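Local coordinates for TRNA threonylcarbamoyladenosine dehydratase (Escherichia coli, PDB 4D7A), which catalyses the ATP-dependent dehydration of threonylcarbamoyladenosine at position 37 of tRNAs to its cyclic form and can accept sulfur in vitro from the cysteine desulfurase CsdA, at residues D30-V35 with A56-D61; G39-W44 with A246-V251; Y122-D127 with K146-T151. All coordinates share one frame; numbering follows the deposited sequence.

How the contacts relate
All three contacts are largely buried, and they differ in what they join. Contacts 1 and 3 pair parallel strands of one sheet, each closing a beta-alpha-beta unit; strands 32-36 and 124-127 are neighbours, so backbone bonds such as Ile126 N to Cys34 O (2.8 Å) run on from one contact to the other. Contact 2 has no hydrogen bond between its segments: it packs the start of helix 42-51, which follows strand 32-36 directly, against helix 242-266 near the second subunit. Contacts 1 and 2 both reach AMP, at the ribose and the phosphate respectively. Contact 3 is partly exposed at Ile147, Pro148 and Leu149, where glycerol binds, while its far end carries a buried acid.

Contact 1 of 3, residues D30-V35 with A56-D61; sequences DAHICV and AITLID. With AMP (adenosine monophosphate), chain K.
With CG anti to the backbone N (chi1 -170°), the ring of His32 reaches across to strand 56-60, while the first torsion of Thr58 (-67°) places OG1 beside its own backbone N, at the edge of that ring. His32 NE2 and Thr58 OG1 meet there in a 2.7 Å hydrogen bond whose donor may be either group. Ala56 CB sits over one face of the imidazole, 3.9 Å from its centroid, a CH-pi contact that suits a small methyl; Tyr122 meets the ring edge-to-face. Further along the same side of the sheet, Cys34 SG lies against Ile60 CD1 at 3.6 Å. The other side is aliphatic: Val35 CB approaches Leu59 CD2, and Leu49 of helix 42-51 covers Ile33, Val35 and Ile57. Between the parallel strands, Ile33 N to Ala56 O, Thr58 N to Ile33 O, Val35 N to Thr58 O (2.8 Å) and Ile60 N to Val35 O alternate regularly. Just past the strand, Asp61 OD2 accepts from AMP O3' at 2.6 Å and also from Ile38 N. Backbone bonds, apolar packing and the His32-Thr58 bond thus hold the strands together, and at the C-terminal end of strand 56-60 Asp61 takes the O3' hydroxyl, consistent with fixing the ribose.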
loop_
_atom_site.group_PDB
_atom_site.type_symbol
_atom_site.label_atom_id
_atom_site.label_comp_id
_atom_site.label_asym_id
_atom_site.label_seq_id
_atom_site.Cartn_x
_atom_site.Cartn_y
_atom_site.Cartn_z
ATOM N N ASP B 30 6.700 -11.284 19.510
ATOM C CA ASP B 30 7.528 -12.486 19.633
ATOM C C ASP B 30 7.853 -13.151 18.300
ATOM O O ASP B 30 8.628 -14.111 18.259
ATOM C CB ASP B 30 6.839 -13.527 20.525
ATOM C CG ASP B 30 6.808 -13.130 21.989
ATOM O OD1 ASP B 30 7.599 -12.257 22.396
ATOM O OD2 ASP B 30 6.009 -13.734 22.737
ATOM N N ALA B 31 7.271 -12.651 17.208
ATOM C CA ALA B 31 7.417 -13.322 15.907
ATOM C C ALA B 31 8.701 -12.933 15.196
ATOM O O ALA B 31 9.243 -11.850 15.410
ATOM C CB ALA B 31 6.210 -12.997 15.006
ATOM N N HIS B 32 9.187 -13.824 14.341
ATOM C CA HIS B 32 10.327 -13.510 13.495
ATOM C C HIS B 32 9.922 -13.826 12.073
ATOM O O HIS B 32 9.724 -14.987 11.730
ATOM C CB HIS B 32 11.559 -14.318 13.910
ATOM C CG HIS B 32 12.823 -13.876 13.236
ATOM N ND1 HIS B 32 14.053 -14.437 13.519
ATOM C CD2 HIS B 32 13.047 -12.923 12.299
ATOM C CE1 HIS B 32 14.981 -13.850 12.780
ATOM N NE2 HIS B 32 14.397 -12.925 12.032
ATOM N N ILE B 33 9.794 -12.799 11.242
ATOM C CA ILE B 33 9.335 -13.029 9.883
ATOM C C ILE B 33 10.431 -12.659 8.905
ATOM O O ILE B 33 11.147 -11.678 9.090
ATOM C CB ILE B 33 8.016 -12.241 9.608
ATOM C CG1 ILE B 33 6.901 -12.873 10.456
ATOM C CG2 ILE B 33 7.650 -12.262 8.117
ATOM C CD1 ILE B 33 5.530 -12.281 10.288
ATOM N N CYS B 34 10.568 -13.485 7.879
ATOM C CA CYS B 34 11.582 -13.315 6.852
ATOM C C CYS B 34 10.924 -12.816 5.575
ATOM O O CYS B 34 9.972 -13.436 5.085
ATOM C CB CYS B 34 12.280 -14.646 6.577
ATOM S SG CYS B 34 13.641 -14.541 5.380
ATOM N N VAL B 35 11.445 -11.725 5.021
ATOM C CA VAL B 35 10.999 -11.261 3.700
ATOM C C VAL B 35 12.114 -11.495 2.703
ATOM O O VAL B 35 13.219 -10.973 2.874
ATOM C CB VAL B 35 10.632 -9.769 3.689
ATOM C CG1 VAL B 35 10.028 -9.391 2.339
ATOM C CG2 VAL B 35 9.628 -9.473 4.797
ATOM N N ALA B 56 10.779 -9.121 15.163
ATOM C CA ALA B 56 12.036 -9.473 14.499
ATOM C C ALA B 56 11.749 -9.684 13.025
ATOM O O ALA B 56 10.815 -10.412 12.656
ATOM C CB ALA B 56 12.675 -10.745 15.117
ATOM N N ILE B 57 12.575 -9.070 12.188
ATOM C CA ILE B 57 12.384 -9.135 10.742
ATOM C C ILE B 57 13.718 -9.430 10.087
ATOM O O ILE B 57 14.707 -8.758 10.376
ATOM C CB ILE B 57 11.819 -7.811 10.178
ATOM C CG1 ILE B 57 10.451 -7.496 10.816
ATOM C CG2 ILE B 57 11.706 -7.907 8.659
ATOM C CD1 ILE B 57 9.913 -6.091 10.484
ATOM N N THR B 58 13.756 -10.434 9.220
ATOM C CA THR B 58 14.952 -10.655 8.414
ATOM C C THR B 58 14.653 -10.249 6.974
ATOM O O THR B 58 13.577 -10.570 6.438
ATOM C CB THR B 58 15.417 -12.127 8.462
ATOM O OG1 THR B 58 15.877 -12.438 9.786
ATOM C CG2 THR B 58 16.563 -12.362 7.475
ATOM N N LEU B 59 15.593 -9.520 6.362
ATOM C CA LEU B 59 15.464 -9.079 4.976
ATOM C C LEU B 59 16.547 -9.728 4.128
ATOM O O LEU B 59 17.737 -9.615 4.452
ATOM C CB LEU B 59 15.596 -7.562 4.863
ATOM C CG LEU B 59 14.687 -6.724 5.757
ATOM C CD1 LEU B 59 14.990 -5.250 5.537
ATOM C CD2 LEU B 59 13.217 -7.030 5.450
ATOM N N ILE B 60 16.144 -10.397 3.051
ATOM C CA ILE B 60 17.115 -11.066 2.176
ATOM C C ILE B 60 17.047 -10.534 0.746
ATOM O O ILE B 60 16.052 -10.716 0.050
ATOM C CB ILE B 60 16.921 -12.603 2.160
ATOM C CG1 ILE B 60 16.861 -13.145 3.594
ATOM C CG2 ILE B 60 18.062 -13.274 1.352
ATOM C CD1 ILE B 60 16.854 -14.685 3.706
ATOM N N ASP B 61 18.123 -9.872 0.324
ATOM C CA ASP B 61 18.245 -9.326 -1.029
ATOM C C ASP B 61 19.697 -8.904 -1.223
ATOM O O ASP B 61 20.331 -8.473 -0.262
ATOM C CB ASP B 61 17.317 -8.113 -1.224
ATOM C CG ASP B 61 16.932 -7.880 -2.679
ATOM O OD1 ASP B 61 17.770 -8.110 -3.588
ATOM O OD2 ASP B 61 15.784 -7.438 -2.917
HETATM P P AMP K . 10.805 -6.014 -8.608
HETATM O O1P AMP K . 9.784 -5.008 -8.150
HETATM O O2P AMP K . 11.867 -5.388 -9.488
HETATM O O3P AMP K . 10.221 -7.263 -9.248
HETATM O "O5'" AMP K . 11.562 -6.510 -7.281
HETATM C "C5'" AMP K . 12.151 -7.818 -7.177
HETATM C "C4'" AMP K . 13.139 -7.930 -6.027
HETATM O "O4'" AMP K . 13.391 -9.336 -5.686
HETATM C "C3'" AMP K . 14.519 -7.298 -6.290
HETATM O "O3'" AMP K . 14.899 -6.468 -5.191
HETATM C "C2'" AMP K . 15.458 -8.511 -6.359
HETATM O "O2'" AMP K . 16.797 -8.270 -5.980
HETATM C "C1'" AMP K . 14.771 -9.487 -5.416
HETATM N N9 AMP K . 15.218 -10.876 -5.604
HETATM C C8 AMP K . 15.275 -11.503 -6.798
HETATM N N7 AMP K . 15.779 -12.761 -6.688
HETATM C C5 AMP K . 16.089 -12.952 -5.394
HETATM C C6 AMP K . 16.658 -14.066 -4.597
HETATM N N6 AMP K . 17.010 -15.228 -5.174
HETATM N N1 AMP K . 16.822 -13.900 -3.273
HETATM C C2 AMP K . 16.495 -12.725 -2.681
HETATM N N3 AMP K . 15.971 -11.670 -3.332
HETATM C C4 AMP K . 15.742 -11.706 -4.677
#

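Contact 2 of 3, residues G39-W44 with A246-V251; sequences GGVGSW and ATFGFV. With AMP (adenosine monophosphate), chain K.
Trp44 lays one face of its indole over Ala246, whose CB stands 3.4 Å from the centroid of the five-membered ring and close to its normal, a CH-pi contact. The small alanine side chain suits so close an approach of the helix backbone: Ala246 CA comes in beside the rim, 3.5 Å from Trp44 CG. The indole is directed here by a first torsion of -53°, which sets CG anti to the carbonyl carbon, and its NE1 is held by Arg72 O. Phe250 crosses Trp44 at a slant instead of stacking on it. Its CE1 reaches Trp44 CB at 3.8 Å, and the edge of the phenyl ring faces Trp44 O. Nearer the loop, Val41 divides its branches: CG2 touches Phe248 CB, whereas CG1 settles over the backbone of Gly249, 3.7 Å from its CA. Gly249 suits this place because a CB there would run into Val41 O. On the far side of the same turn, Gly40 N donates to AMP O1P at 2.7 Å, and a side chain on either Gly39 or Gly40 would collide with the nucleotide. Ser43 secures the turn by sending both N and OG to Gly39 O from opposite faces of its plane. Across the subunit boundary, Phe250 and Ala246 of the second subunit pack on Ala246 and Phe250 respectively, so helix 242-266 also serves the dimer. Gly37, Gly39 and Gly42 fit a GxGxxG pattern, and the strand-turn-helix with a backbone amide on the phosphate is consistent with the Rossmann-type nucleotide site of the HesA/MoeB/ThiF family.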
loop_
_atom_site.group_PDB
_atom_site.type_symbol
_atom_site.label_atom_id
_atom_site.label_comp_id
_atom_site.label_asym_id
_atom_site.label_seq_id
_atom_site.Cartn_x
_atom_site.Cartn_y
_atom_site.Cartn_z
ATOM N N GLY B 39 11.806 -5.732 -3.135
ATOM C CA GLY B 39 11.540 -4.935 -4.325
ATOM C C GLY B 39 10.149 -4.330 -4.354
ATOM O O GLY B 39 9.648 -3.842 -3.335
ATOM N N GLY B 40 9.517 -4.360 -5.527
ATOM C CA GLY B 40 8.208 -3.745 -5.706
ATOM C C GLY B 40 7.147 -4.300 -4.766
ATOM O O GLY B 40 6.225 -3.579 -4.359
ATOM N N VAL B 41 7.261 -5.578 -4.416
ATOM C CA VAL B 41 6.326 -6.176 -3.457
ATOM C C VAL B 41 6.933 -6.239 -2.056
ATOM O O VAL B 41 6.312 -5.819 -1.069
ATOM C CB VAL B 41 5.896 -7.598 -3.909
ATOM C CG1 VAL B 41 5.112 -8.321 -2.807
ATOM C CG2 VAL B 41 5.069 -7.504 -5.210
ATOM N N GLY B 42 8.159 -6.745 -1.973
ATOM C CA GLY B 42 8.758 -7.030 -0.677
ATOM C C GLY B 42 9.067 -5.816 0.191
ATOM O O GLY B 42 9.020 -5.911 1.424
ATOM N N SER B 43 9.396 -4.681 -0.425
ATOM C CA SER B 43 9.742 -3.501 0.370
ATOM C C SER B 43 8.514 -3.045 1.163
ATOM O O SER B 43 8.632 -2.685 2.327
ATOM C CB SER B 43 10.291 -2.374 -0.518
ATOM O OG SER B 43 9.312 -1.887 -1.429
ATOM N N TRP B 44 7.335 -3.091 0.536
ATOM C CA TRP B 44 6.105 -2.733 1.234
ATOM C C TRP B 44 5.708 -3.783 2.269
ATOM O O TRP B 44 5.182 -3.438 3.330
ATOM C CB TRP B 44 4.963 -2.525 0.226
ATOM C CG TRP B 44 5.373 -1.555 -0.828
ATOM C CD1 TRP B 44 5.926 -1.863 -2.051
ATOM C CD2 TRP B 44 5.340 -0.119 -0.756
ATOM N NE1 TRP B 44 6.212 -0.713 -2.738
ATOM C CE2 TRP B 44 5.858 0.371 -1.976
ATOM C CE3 TRP B 44 4.880 0.799 0.199
ATOM C CZ2 TRP B 44 5.956 1.736 -2.255
ATOM C CZ3 TRP B 44 4.988 2.154 -0.073
ATOM C CH2 TRP B 44 5.520 2.611 -1.292
ATOM N N ALA B 246 2.498 -2.575 -4.040
ATOM C CA ALA B 246 2.460 -2.450 -2.570
ATOM C C ALA B 246 1.274 -3.223 -2.002
ATOM O O ALA B 246 1.352 -3.791 -0.908
ATOM C CB ALA B 246 2.399 -0.984 -2.134
ATOM N N THR B 247 0.160 -3.233 -2.724
ATOM C CA THR B 247 -1.001 -3.929 -2.196
ATOM C C THR B 247 -0.773 -5.456 -2.209
ATOM O O THR B 247 -1.257 -6.169 -1.320
ATOM C CB THR B 247 -2.303 -3.535 -2.965
ATOM O OG1 THR B 247 -2.538 -2.127 -2.789
ATOM C CG2 THR B 247 -3.509 -4.280 -2.384
ATOM N N PHE B 248 -0.022 -5.956 -3.193
ATOM C CA PHE B 248 0.412 -7.361 -3.156
ATOM C C PHE B 248 1.127 -7.641 -1.836
ATOM O O PHE B 248 0.834 -8.618 -1.161
ATOM C CB PHE B 248 1.354 -7.711 -4.323
ATOM C CG PHE B 248 0.651 -8.258 -5.559
ATOM C CD1 PHE B 248 -0.120 -7.429 -6.364
ATOM C CD2 PHE B 248 0.798 -9.596 -5.931
ATOM C CE1 PHE B 248 -0.753 -7.924 -7.523
ATOM C CE2 PHE B 248 0.158 -10.107 -7.087
ATOM C CZ PHE B 248 -0.620 -9.266 -7.877
ATOM N N GLY B 249 2.060 -6.758 -1.483
ATOM C CA GLY B 249 2.847 -6.916 -0.275
ATOM C C GLY B 249 1.979 -6.831 0.967
ATOM O O GLY B 249 2.156 -7.600 1.928
ATOM N N PHE B 250 1.054 -5.875 0.974
ATOM C CA PHE B 250 0.180 -5.715 2.132
ATOM C C PHE B 250 -0.763 -6.906 2.305
ATOM O O PHE B 250 -1.022 -7.352 3.429
ATOM C CB PHE B 250 -0.638 -4.423 2.016
ATOM C CG PHE B 250 0.178 -3.172 2.125
ATOM C CD1 PHE B 250 1.447 -3.195 2.686
ATOM C CD2 PHE B 250 -0.339 -1.950 1.688
ATOM C CE1 PHE B 250 2.200 -2.031 2.816
ATOM C CE2 PHE B 250 0.412 -0.783 1.809
ATOM C CZ PHE B 250 1.675 -0.818 2.376
ATOM N N VAL B 251 -1.302 -7.408 1.198
ATOM C CA VAL B 251 -2.204 -8.559 1.284
ATOM C C VAL B 251 -1.435 -9.800 1.785
ATOM O O VAL B 251 -1.951 -10.587 2.604
ATOM C CB VAL B 251 -2.889 -8.834 -0.066
ATOM C CG1 VAL B 251 -3.586 -10.221 -0.054
ATOM C CG2 VAL B 251 -3.914 -7.730 -0.343
HETATM P P AMP K . 10.805 -6.014 -8.608
HETATM O O1P AMP K . 9.784 -5.008 -8.150
HETATM O O2P AMP K . 11.867 -5.388 -9.488
HETATM O O3P AMP K . 10.221 -7.263 -9.248
HETATM O "O5'" AMP K . 11.562 -6.510 -7.281
HETATM C "C5'" AMP K . 12.151 -7.818 -7.177
HETATM C "C4'" AMP K . 13.139 -7.930 -6.027
HETATM O "O4'" AMP K . 13.391 -9.336 -5.686
HETATM C "C3'" AMP K . 14.519 -7.298 -6.290
HETATM O "O3'" AMP K . 14.899 -6.468 -5.191
HETATM C "C2'" AMP K . 15.458 -8.511 -6.359
HETATM O "O2'" AMP K . 16.797 -8.270 -5.980
HETATM C "C1'" AMP K . 14.771 -9.487 -5.416
HETATM N N9 AMP K . 15.218 -10.876 -5.604
HETATM C C8 AMP K . 15.275 -11.503 -6.798
HETATM N N7 AMP K . 15.779 -12.761 -6.688
HETATM C C5 AMP K . 16.089 -12.952 -5.394
HETATM C C6 AMP K . 16.658 -14.066 -4.597
HETATM N N6 AMP K . 17.010 -15.228 -5.174
HETATM N N1 AMP K . 16.822 -13.900 -3.273
HETATM C C2 AMP K . 16.495 -12.725 -2.681
HETATM N N3 AMP K . 15.971 -11.670 -3.332
HETATM C C4 AMP K . 15.742 -11.706 -4.677
#

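Contact 3 of 3, residues Y122-D127 with K146-T151; sequences YSYVID and KIPLVT. With GOL (glycerol), chain L.
Strands 124-127 and 149-151 run parallel, and their short axes approach to 4.9 Å and make an angle of 12°, joined by bonds from Val125 N to Pro148 O, Val150 N to Val125 O and Asp127 N to Val150 O. At the entry to the pairing, the ring of Tyr124 lies across Pro148, whose CB sits over one face, 3.5 Å from the centroid and 16° off the normal. Proline serves well here: its rigid ring holds CB, an apolar carbon, over the aromatic face, while CG rests near Ser123 O. The phenol edge runs on toward Val150, and Tyr124 OH donates to a water that in turn donates to Leu149 O, each bond 2.7 Å long. With an alanine here in place of Tyr124, Pro148 CB would probably lose its aromatic partner and the water bound to Leu149 O its phenol donor. Branched aliphatic residues fill the middle. Val125 spreads its two methyls, CG2 to Ile147 CG2 at 3.8 Å and CG1 to Leu149 CD1, whereas on the opposite side of the sheet Ile126 and Val150 lie side by side, with Val253 of helix 242-266 against Ile126. Glycerol, probably from the crystallisation liquor, borrows the outer backbone: Leu149 N donates to its O2 at 3.0 Å, and its O3 donates to Ile147 O. At the C-terminal end Asp127 swings CG anti to its own N (chi1 160°), alongside Thr151, whose OG1 is modelled 2.4 Å from Asp127 OD2, too short to be taken at face value. Lys135 forms a salt bridge with OD2, and Ile129 N is hydrogen-bonded to OD1; with one such partner for each oxygen, the carboxylate is probably restricted in its rotation.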
loop_
_atom_site.group_PDB
_atom_site.type_symbol
_atom_site.label_atom_id
_atom_site.label_comp_id
_atom_site.label_asym_id
_atom_site.label_seq_id
_atom_site.Cartn_x
_atom_site.Cartn_y
_atom_site.Cartn_z
ATOM N N TYR B 122 11.799 -19.390 11.284
ATOM C CA TYR B 122 10.879 -18.259 11.142
ATOM C C TYR B 122 9.431 -18.578 11.482
ATOM O O TYR B 122 8.958 -19.692 11.248
ATOM C CB TYR B 122 10.954 -17.726 9.719
ATOM C CG TYR B 122 12.313 -17.212 9.360
ATOM C CD1 TYR B 122 12.823 -16.063 9.963
ATOM C CD2 TYR B 122 13.098 -17.869 8.424
ATOM C CE1 TYR B 122 14.080 -15.584 9.633
ATOM C CE2 TYR B 122 14.354 -17.394 8.085
ATOM C CZ TYR B 122 14.838 -16.254 8.696
ATOM O OH TYR B 122 16.085 -15.777 8.365
ATOM N N SER B 123 8.728 -17.580 12.012
ATOM C CA SER B 123 7.280 -17.643 12.201
ATOM C C SER B 123 6.549 -17.703 10.859
ATOM O O SER B 123 5.478 -18.305 10.733
ATOM C CB SER B 123 6.789 -16.422 12.982
ATOM O OG SER B 123 7.553 -16.224 14.165
ATOM N N TYR B 124 7.119 -17.036 9.868
ATOM C CA TYR B 124 6.521 -16.952 8.537
ATOM C C TYR B 124 7.568 -16.500 7.545
ATOM O O TYR B 124 8.466 -15.727 7.883
ATOM C CB TYR B 124 5.325 -15.962 8.504
ATOM C CG TYR B 124 4.069 -16.605 7.950
ATOM C CD1 TYR B 124 3.843 -16.688 6.569
ATOM C CD2 TYR B 124 3.118 -17.141 8.803
ATOM C CE1 TYR B 124 2.691 -17.290 6.064
ATOM C CE2 TYR B 124 1.967 -17.749 8.308
ATOM C CZ TYR B 124 1.759 -17.824 6.948
ATOM O OH TYR B 124 0.615 -18.458 6.493
ATOM N N VAL B 125 7.419 -16.942 6.306
ATOM C CA VAL B 125 8.273 -16.458 5.223
ATOM C C VAL B 125 7.398 -15.781 4.192
ATOM O O VAL B 125 6.366 -16.332 3.809
ATOM C CB VAL B 125 9.067 -17.612 4.577
ATOM C CG1 VAL B 125 9.912 -17.095 3.400
ATOM C CG2 VAL B 125 9.960 -18.261 5.633
ATOM N N ILE B 126 7.774 -14.563 3.804
ATOM C CA ILE B 126 7.087 -13.857 2.722
ATOM C C ILE B 126 7.996 -13.876 1.495
ATOM O O ILE B 126 9.078 -13.259 1.473
ATOM C CB ILE B 126 6.713 -12.422 3.128
ATOM C CG1 ILE B 126 5.742 -12.479 4.327
ATOM C CG2 ILE B 126 6.066 -11.660 1.945
ATOM C CD1 ILE B 126 5.295 -11.144 4.831
ATOM N N ASP B 127 7.556 -14.620 0.483
ATOM C CA ASP B 127 8.342 -14.787 -0.733
ATOM C C ASP B 127 7.954 -13.721 -1.740
ATOM O O ASP B 127 6.869 -13.769 -2.323
ATOM C CB ASP B 127 8.132 -16.175 -1.338
ATOM C CG ASP B 127 8.517 -16.221 -2.797
ATOM O OD1 ASP B 127 9.491 -15.531 -3.162
ATOM O OD2 ASP B 127 7.842 -16.921 -3.583
ATOM N N LYS B 146 7.297 -27.714 6.060
ATOM C CA LYS B 146 6.154 -27.153 6.786
ATOM C C LYS B 146 6.460 -25.780 7.377
ATOM O O LYS B 146 5.985 -25.456 8.468
ATOM C CB LYS B 146 5.712 -28.080 7.933
ATOM C CG LYS B 146 5.394 -29.516 7.554
ATOM C CD LYS B 146 4.224 -29.575 6.590
ATOM C CE LYS B 146 3.533 -30.934 6.653
ATOM N NZ LYS B 146 4.083 -31.926 5.693
ATOM N N ILE B 147 7.277 -24.994 6.689
ATOM C CA ILE B 147 7.546 -23.622 7.115
ATOM C C ILE B 147 6.442 -22.733 6.559
ATOM O O ILE B 147 6.201 -22.760 5.349
ATOM C CB ILE B 147 8.920 -23.132 6.618
ATOM C CG1 ILE B 147 10.049 -23.995 7.204
ATOM C CG2 ILE B 147 9.132 -21.674 6.982
ATOM C CD1 ILE B 147 11.385 -23.707 6.576
ATOM N N PRO B 148 5.748 -21.971 7.426
ATOM C CA PRO B 148 4.640 -21.154 6.913
ATOM C C PRO B 148 5.152 -20.158 5.889
ATOM O O PRO B 148 6.124 -19.443 6.157
ATOM C CB PRO B 148 4.110 -20.428 8.169
ATOM C CG PRO B 148 4.530 -21.306 9.309
ATOM C CD PRO B 148 5.875 -21.860 8.890
ATOM N N LEU B 149 4.524 -20.131 4.719
ATOM C CA LEU B 149 5.013 -19.302 3.639
ATOM C C LEU B 149 3.827 -18.725 2.873
ATOM O O LEU B 149 2.795 -19.371 2.706
ATOM C CB LEU B 149 5.932 -20.096 2.698
ATOM C CG LEU B 149 6.431 -19.350 1.446
ATOM C CD1 LEU B 149 7.897 -19.656 1.145
ATOM C CD2 LEU B 149 5.565 -19.676 0.241
ATOM N N VAL B 150 3.956 -17.486 2.438
ATOM C CA VAL B 150 3.015 -16.964 1.462
ATOM C C VAL B 150 3.838 -16.424 0.314
ATOM O O VAL B 150 4.864 -15.766 0.523
ATOM C CB VAL B 150 2.056 -15.885 2.063
ATOM C CG1 VAL B 150 2.812 -14.760 2.771
ATOM C CG2 VAL B 150 1.110 -15.346 0.974
ATOM N N THR B 151 3.435 -16.770 -0.904
ATOM C CA THR B 151 4.180 -16.325 -2.048
ATOM C C THR B 151 3.342 -15.325 -2.826
ATOM O O THR B 151 2.162 -15.090 -2.532
ATOM C CB THR B 151 4.625 -17.502 -2.953
ATOM O OG1 THR B 151 5.489 -17.001 -3.985
ATOM C CG2 THR B 151 3.426 -18.199 -3.578
HETATM C C1 GOL L . 1.583 -22.105 2.173
HETATM C C2 GOL L . 2.100 -23.061 3.284
HETATM O O2 GOL L . 2.472 -22.318 4.436
HETATM C C3 GOL L . 3.317 -23.855 2.773
HETATM O O3 GOL L . 4.257 -24.187 3.793
HETATM O O HOH W 1 0.389 -18.790 3.868
#